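Local coordinates for halogenase PltM (Pseudomonas fluorescens, PDB 6BZN), which halogenates phenolic substrates with chloride, bromide or iodide, probably using FAD as the cofactor of a flavin-dependent reaction, at residues 280-284 with 285-289; 167-171 with 172-176. One frame throughout, in Å; residues are numbered along the deposited sequence.

Interactions 1 and 2 are both chain reversals at the end of a strand, with centres about 42 Å apart and nearest atoms about 28 Å apart; they share no element of the fold. Interaction 2 is a true hairpin, joining strands 164-170 and 173-178 of a small three-stranded antiparallel sheet, while interaction 1 is the turn by which strand 273-281 of the seven-stranded mixed sheet leaves for helix 291-301. Each is partly buried, but the chemistry differs. In 280-289 an aromatic pair and a carbonyl with two donors organise the bend; in 167-176 paired backbone bonds set the register, aliphatic branches line one face, and waters attend the polar one.

Interaction 1: residues 280-284 with 285-289; sequences FNNAK and YRPTE
The ring of Phe280 receives the edge of Tyr285 on one of its faces, a T-shaped pair with centroids 4.7 Å apart and planes at 67°. Tyr285 CD2 sits above the middle of the phenyl ring, 3.6 Å from Phe280 CG, and CE2 follows over the far end of the same face. The tyrosine reaches this place because its CG is anti to the backbone N (chi1 175°), which lays the two side chains alongside each other. Pro287 CD approaches Phe280 CD2 obliquely at 4.3 Å. The guanidinium of Arg286 also has a covered face: Asn282 O and CB both lie over it, with CB 3.6 Å from Arg286 NH1, and the amide of Asn282 is almost parallel to it. Were Phe280 replaced by alanine, the Tyr285 edge would probably lose the face it rests on and a gap would be likely beside Pro287.

Both the carbonyl and the side chain of Asn281 shape the bend. Asn281 O takes two N-H groups, Lys284 N at 2.8 Å and Tyr285 N at 2.9 Å, while Asn281 OD1 closes an Asx turn by accepting from Ala283 N.

Outside the turn, Asn282 ND2 bonds to Asp214 OD1 and Pro322 O. Phe280 touches Cys216 of strand 215-223 and Leu298 of helix 291-301, and Tyr285 OH bonds to Glu294, tying the loop to that helix.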
loop_
_atom_site.group_PDB
_atom_site.type_symbol
_atom_site.label_atom_id
_atom_site.label_comp_id
_atom_site.label_asym_id
_atom_site.label_seq_id
_atom_site.Cartn_x
_atom_site.Cartn_y
_atom_site.Cartn_z
ATOM N N PHE A 280 -4.641 -0.615 16.349
ATOM C CA PHE A 280 -3.902 -0.690 17.610
ATOM C C PHE A 280 -2.678 -1.593 17.508
ATOM O O PHE A 280 -2.717 -2.651 16.905
ATOM C CB PHE A 280 -4.800 -1.196 18.747
ATOM C CG PHE A 280 -5.939 -0.282 19.068
ATOM C CD1 PHE A 280 -5.692 0.993 19.587
ATOM C CD2 PHE A 280 -7.252 -0.687 18.883
ATOM C CE1 PHE A 280 -6.745 1.850 19.898
ATOM C CE2 PHE A 280 -8.303 0.155 19.189
ATOM C CZ PHE A 280 -8.052 1.430 19.691
ATOM N N ASN A 281 -1.599 -1.139 18.131
ATOM C CA ASN A 281 -0.474 -1.965 18.485
ATOM C C ASN A 281 -0.936 -2.917 19.592
ATOM O O ASN A 281 -1.159 -2.495 20.728
ATOM C CB ASN A 281 0.671 -1.073 18.971
ATOM C CG ASN A 281 1.903 -1.852 19.355
ATOM O OD1 ASN A 281 1.893 -3.075 19.396
ATOM N ND2 ASN A 281 2.985 -1.139 19.627
ATOM N N ASN A 282 -1.066 -4.201 19.258
ATOM C CA ASN A 282 -1.609 -5.205 20.193
ATOM C C ASN A 282 -0.703 -5.419 21.412
ATOM O O ASN A 282 -1.167 -5.880 22.457
ATOM C CB ASN A 282 -1.841 -6.544 19.490
ATOM C CG ASN A 282 -3.015 -6.524 18.514
ATOM O OD1 ASN A 282 -4.081 -5.988 18.808
ATOM N ND2 ASN A 282 -2.838 -7.170 17.369
ATOM N N ALA A 283 0.574 -5.068 21.285
ATOM C CA ALA A 283 1.490 -5.050 22.431
ATOM C C ALA A 283 1.150 -3.968 23.455
ATOM O O ALA A 283 1.581 -4.074 24.603
ATOM C CB ALA A 283 2.930 -4.881 21.963
ATOM N N LYS A 284 0.423 -2.923 23.052
ATOM C CA LYS A 284 0.056 -1.830 23.957
ATOM C C LYS A 284 -1.418 -1.750 24.310
ATOM O O LYS A 284 -1.734 -1.304 25.390
ATOM C CB LYS A 284 0.497 -0.495 23.385
ATOM C CG LYS A 284 2.007 -0.326 23.351
ATOM C CD LYS A 284 2.366 1.054 22.861
ATOM C CE LYS A 284 3.858 1.189 22.641
ATOM N NZ LYS A 284 4.532 1.492 23.920
ATOM N N TYR A 285 -2.317 -2.129 23.406
ATOM C CA TYR A 285 -3.744 -2.148 23.716
ATOM C C TYR A 285 -4.418 -3.224 22.889
ATOM O O TYR A 285 -4.259 -3.231 21.666
ATOM C CB TYR A 285 -4.410 -0.792 23.416
ATOM C CG TYR A 285 -5.904 -0.817 23.623
ATOM C CD1 TYR A 285 -6.450 -0.791 24.913
ATOM C CD2 TYR A 285 -6.786 -0.877 22.544
ATOM C CE1 TYR A 285 -7.819 -0.825 25.115
ATOM C CE2 TYR A 285 -8.154 -0.912 22.731
ATOM C CZ TYR A 285 -8.670 -0.886 24.017
ATOM O OH TYR A 285 -10.018 -0.929 24.217
ATOM N N ARG A 286 -5.176 -4.103 23.543
ATOM C CA ARG A 286 -5.991 -5.102 22.850
ATOM C C ARG A 286 -7.457 -4.740 23.032
ATOM O O ARG A 286 -7.938 -4.682 24.159
ATOM C CB ARG A 286 -5.729 -6.520 23.379
ATOM C CG ARG A 286 -4.485 -7.171 22.792
ATOM C CD ARG A 286 -4.291 -8.595 23.287
ATOM N NE ARG A 286 -2.879 -8.973 23.225
ATOM C CZ ARG A 286 -2.239 -9.456 22.154
ATOM N NH1 ARG A 286 -2.861 -9.659 20.987
ATOM N NH2 ARG A 286 -0.946 -9.749 22.251
ATOM N N PRO A 287 -8.186 -4.495 21.930
ATOM C CA PRO A 287 -9.601 -4.206 22.101
ATOM C C PRO A 287 -10.372 -5.423 22.629
ATOM O O PRO A 287 -9.988 -6.558 22.368
ATOM C CB PRO A 287 -10.053 -3.852 20.684
ATOM C CG PRO A 287 -9.139 -4.625 19.810
ATOM C CD PRO A 287 -7.815 -4.577 20.502
ATOM N N THR A 288 -11.433 -5.162 23.379
ATOM C CA THR A 288 -12.257 -6.216 23.980
ATOM C C THR A 288 -13.729 -6.177 23.597
ATOM O O THR A 288 -14.427 -7.169 23.795
ATOM C CB THR A 288 -12.187 -6.145 25.518
ATOM O OG1 THR A 288 -12.436 -4.802 25.948
ATOM C CG2 THR A 288 -10.833 -6.579 25.998
ATOM N N GLU A 289 -14.210 -5.060 23.055
ATOM C CA GLU A 289 -15.649 -4.869 22.860
ATOM C C GLU A 289 -15.980 -4.708 21.384
ATOM O O GLU A 289 -15.089 -4.717 20.538
ATOM C CB GLU A 289 -16.104 -3.663 23.667
ATOM C CG GLU A 289 -15.790 -3.803 25.156
ATOM C CD GLU A 289 -16.411 -2.707 25.977
ATOM O OE1 GLU A 289 -17.630 -2.780 26.232
ATOM O OE2 GLU A 289 -15.682 -1.768 26.357
#

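Interaction 2: residues 167-171 with 172-176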
loop_
_atom_site.group_PDB
_atom_site.type_symbol
_atom_site.label_atom_id
_atom_site.label_comp_id
_atom_site.label_asym_id
_atom_site.label_seq_id
_atom_site.Cartn_x
_atom_site.Cartn_y
_atom_site.Cartn_z
ATOM N N ILE A 167 -6.720 -27.220 -5.997
ATOM C CA ILE A 167 -5.705 -26.749 -6.924
ATOM C C ILE A 167 -4.581 -27.769 -6.912
ATOM O O ILE A 167 -3.939 -27.965 -5.875
ATOM C CB ILE A 167 -5.163 -25.354 -6.526
ATOM C CG1 ILE A 167 -6.305 -24.331 -6.491
ATOM C CG2 ILE A 167 -4.097 -24.893 -7.507
ATOM C CD1 ILE A 167 -5.952 -23.018 -5.806
ATOM N N SER A 168 -4.358 -28.422 -8.053
ATOM C CA SER A 168 -3.295 -29.425 -8.171
ATOM C C SER A 168 -2.122 -28.825 -8.912
ATOM O O SER A 168 -2.291 -28.232 -9.969
ATOM C CB SER A 168 -3.809 -30.683 -8.890
ATOM O OG SER A 168 -4.841 -31.276 -8.113
ATOM N N LEU A 169 -0.932 -28.972 -8.349
ATOM C CA LEU A 169 0.277 -28.452 -8.950
ATOM C C LEU A 169 1.089 -29.650 -9.432
ATOM O O LEU A 169 1.550 -30.450 -8.626
ATOM C CB LEU A 169 1.054 -27.624 -7.934
ATOM C CG LEU A 169 0.332 -26.409 -7.339
ATOM C CD1 LEU A 169 1.111 -25.870 -6.146
ATOM C CD2 LEU A 169 0.138 -25.327 -8.396
ATOM N N ASN A 170 1.232 -29.786 -10.744
ATOM C CA ASN A 170 1.837 -30.983 -11.347
ATOM C C ASN A 170 3.107 -30.555 -12.039
ATOM O O ASN A 170 3.344 -29.363 -12.188
ATOM C CB ASN A 170 0.867 -31.619 -12.361
ATOM C CG ASN A 170 -0.550 -31.756 -11.813
ATOM O OD1 ASN A 170 -1.521 -31.248 -12.402
ATOM N ND2 ASN A 170 -0.680 -32.440 -10.681
ATOM N N ASP A 171 3.913 -31.507 -12.497
ATOM C CA ASP A 171 5.106 -31.147 -13.276
ATOM C C ASP A 171 4.791 -30.668 -14.703
ATOM O O ASP A 171 5.663 -30.105 -15.348
ATOM C CB ASP A 171 6.174 -32.272 -13.276
ATOM C CG ASP A 171 5.727 -33.523 -14.004
ATOM O OD1 ASP A 171 4.567 -33.563 -14.474
ATOM O OD2 ASP A 171 6.552 -34.465 -14.114
ATOM N N ASP A 172 3.562 -30.868 -15.189
ATOM C CA ASP A 172 3.169 -30.395 -16.530
ATOM C C ASP A 172 2.080 -29.298 -16.526
ATOM O O ASP A 172 1.527 -28.973 -17.576
ATOM C CB ASP A 172 2.779 -31.577 -17.446
ATOM C CG ASP A 172 1.654 -32.423 -16.892
ATOM O OD1 ASP A 172 1.143 -32.120 -15.787
ATOM O OD2 ASP A 172 1.293 -33.412 -17.569
ATOM N N GLY A 173 1.797 -28.721 -15.361
ATOM C CA GLY A 173 0.840 -27.625 -15.268
ATOM C C GLY A 173 0.046 -27.621 -13.991
ATOM O O GLY A 173 0.422 -28.256 -13.003
ATOM N N VAL A 174 -1.066 -26.898 -14.022
ATOM C CA VAL A 174 -1.906 -26.714 -12.865
ATOM C C VAL A 174 -3.305 -27.153 -13.231
ATOM O O VAL A 174 -3.727 -26.983 -14.367
ATOM C CB VAL A 174 -1.917 -25.229 -12.447
ATOM C CG1 VAL A 174 -2.861 -24.988 -11.283
ATOM C CG2 VAL A 174 -0.504 -24.802 -12.086
ATOM N N GLU A 175 -4.024 -27.719 -12.275
ATOM C CA GLU A 175 -5.404 -28.104 -12.517
ATOM C C GLU A 175 -6.282 -27.615 -11.381
ATOM O O GLU A 175 -6.036 -27.939 -10.224
ATOM C CB GLU A 175 -5.525 -29.617 -12.717
ATOM C CG GLU A 175 -6.955 -30.042 -13.049
ATOM C CD GLU A 175 -7.093 -31.484 -13.531
ATOM O OE1 GLU A 175 -6.086 -32.101 -13.932
ATOM O OE2 GLU A 175 -8.240 -31.986 -13.529
ATOM N N VAL A 176 -7.314 -26.850 -11.716
ATOM C CA VAL A 176 -8.213 -26.290 -10.723
ATOM C C VAL A 176 -9.588 -26.921 -10.919
ATOM O O VAL A 176 -10.167 -26.832 -12.001
ATOM C CB VAL A 176 -8.292 -24.746 -10.804
ATOM C CG1 VAL A 176 -9.231 -24.204 -9.726
ATOM C CG2 VAL A 176 -6.899 -24.133 -10.652
HETATM O O HOH W 1 -7.367 -29.963 -8.786
HETATM O O HOH W 2 -1.261 -30.607 -15.161
#
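Val174 is flanked by Ile167 and Leu169 on one face of a beta hairpin, in which strands 164-170 and 173-178 run antiparallel. With CG1 anti to the backbone N (chi1 176°), the valine sends its branches to different partners: CG1 lies 4.0 Å from Ile167 CG2, diagonally across the strands, and CG2 lies 3.8 Å from Leu169 CD2, directly opposite. Val176 CG2 meets Ile167 CG1 more loosely, extending the aliphatic row.

The register beneath these side chains comes from the backbone. Ser168 and Glu175 form a hydrogen-bonded pair, Ser168 N giving a nearly straight bond to Glu175 O (2.8 Å, 176° at the hydrogen) and Glu175 N returning one to Ser168 O. Nearer the turn, Asn170 N donates to Gly173 O at 2.8 Å. Asp171 and Asp172 make the reversal itself; their carboxylates, OD1 to OD1 3.9 Å apart, are turned 66° against each other and would probably repel if both are charged. Gly173 adopts backbone angles at which any side chain would collide with the carbonyl O of Asp172.

Farther out, the aliphatic face packs on Ile189 of strand 188-191, part of the parallel sheet, and helix 198-203 covers Ile167 and Leu169 through Leu199 and Leu203. Strand 181-186 completes a three-stranded sheet on the side of 173-178, and Arg335 NH2 bonds to Asp171 O at the turn. On the polar face a water donates to Glu175 O at 2.8 Å and also hydrogen-bonds Ser168 OG, 2.9 Å away, linking that hydroxyl to the carbonyl which already accepts from Ser168 N.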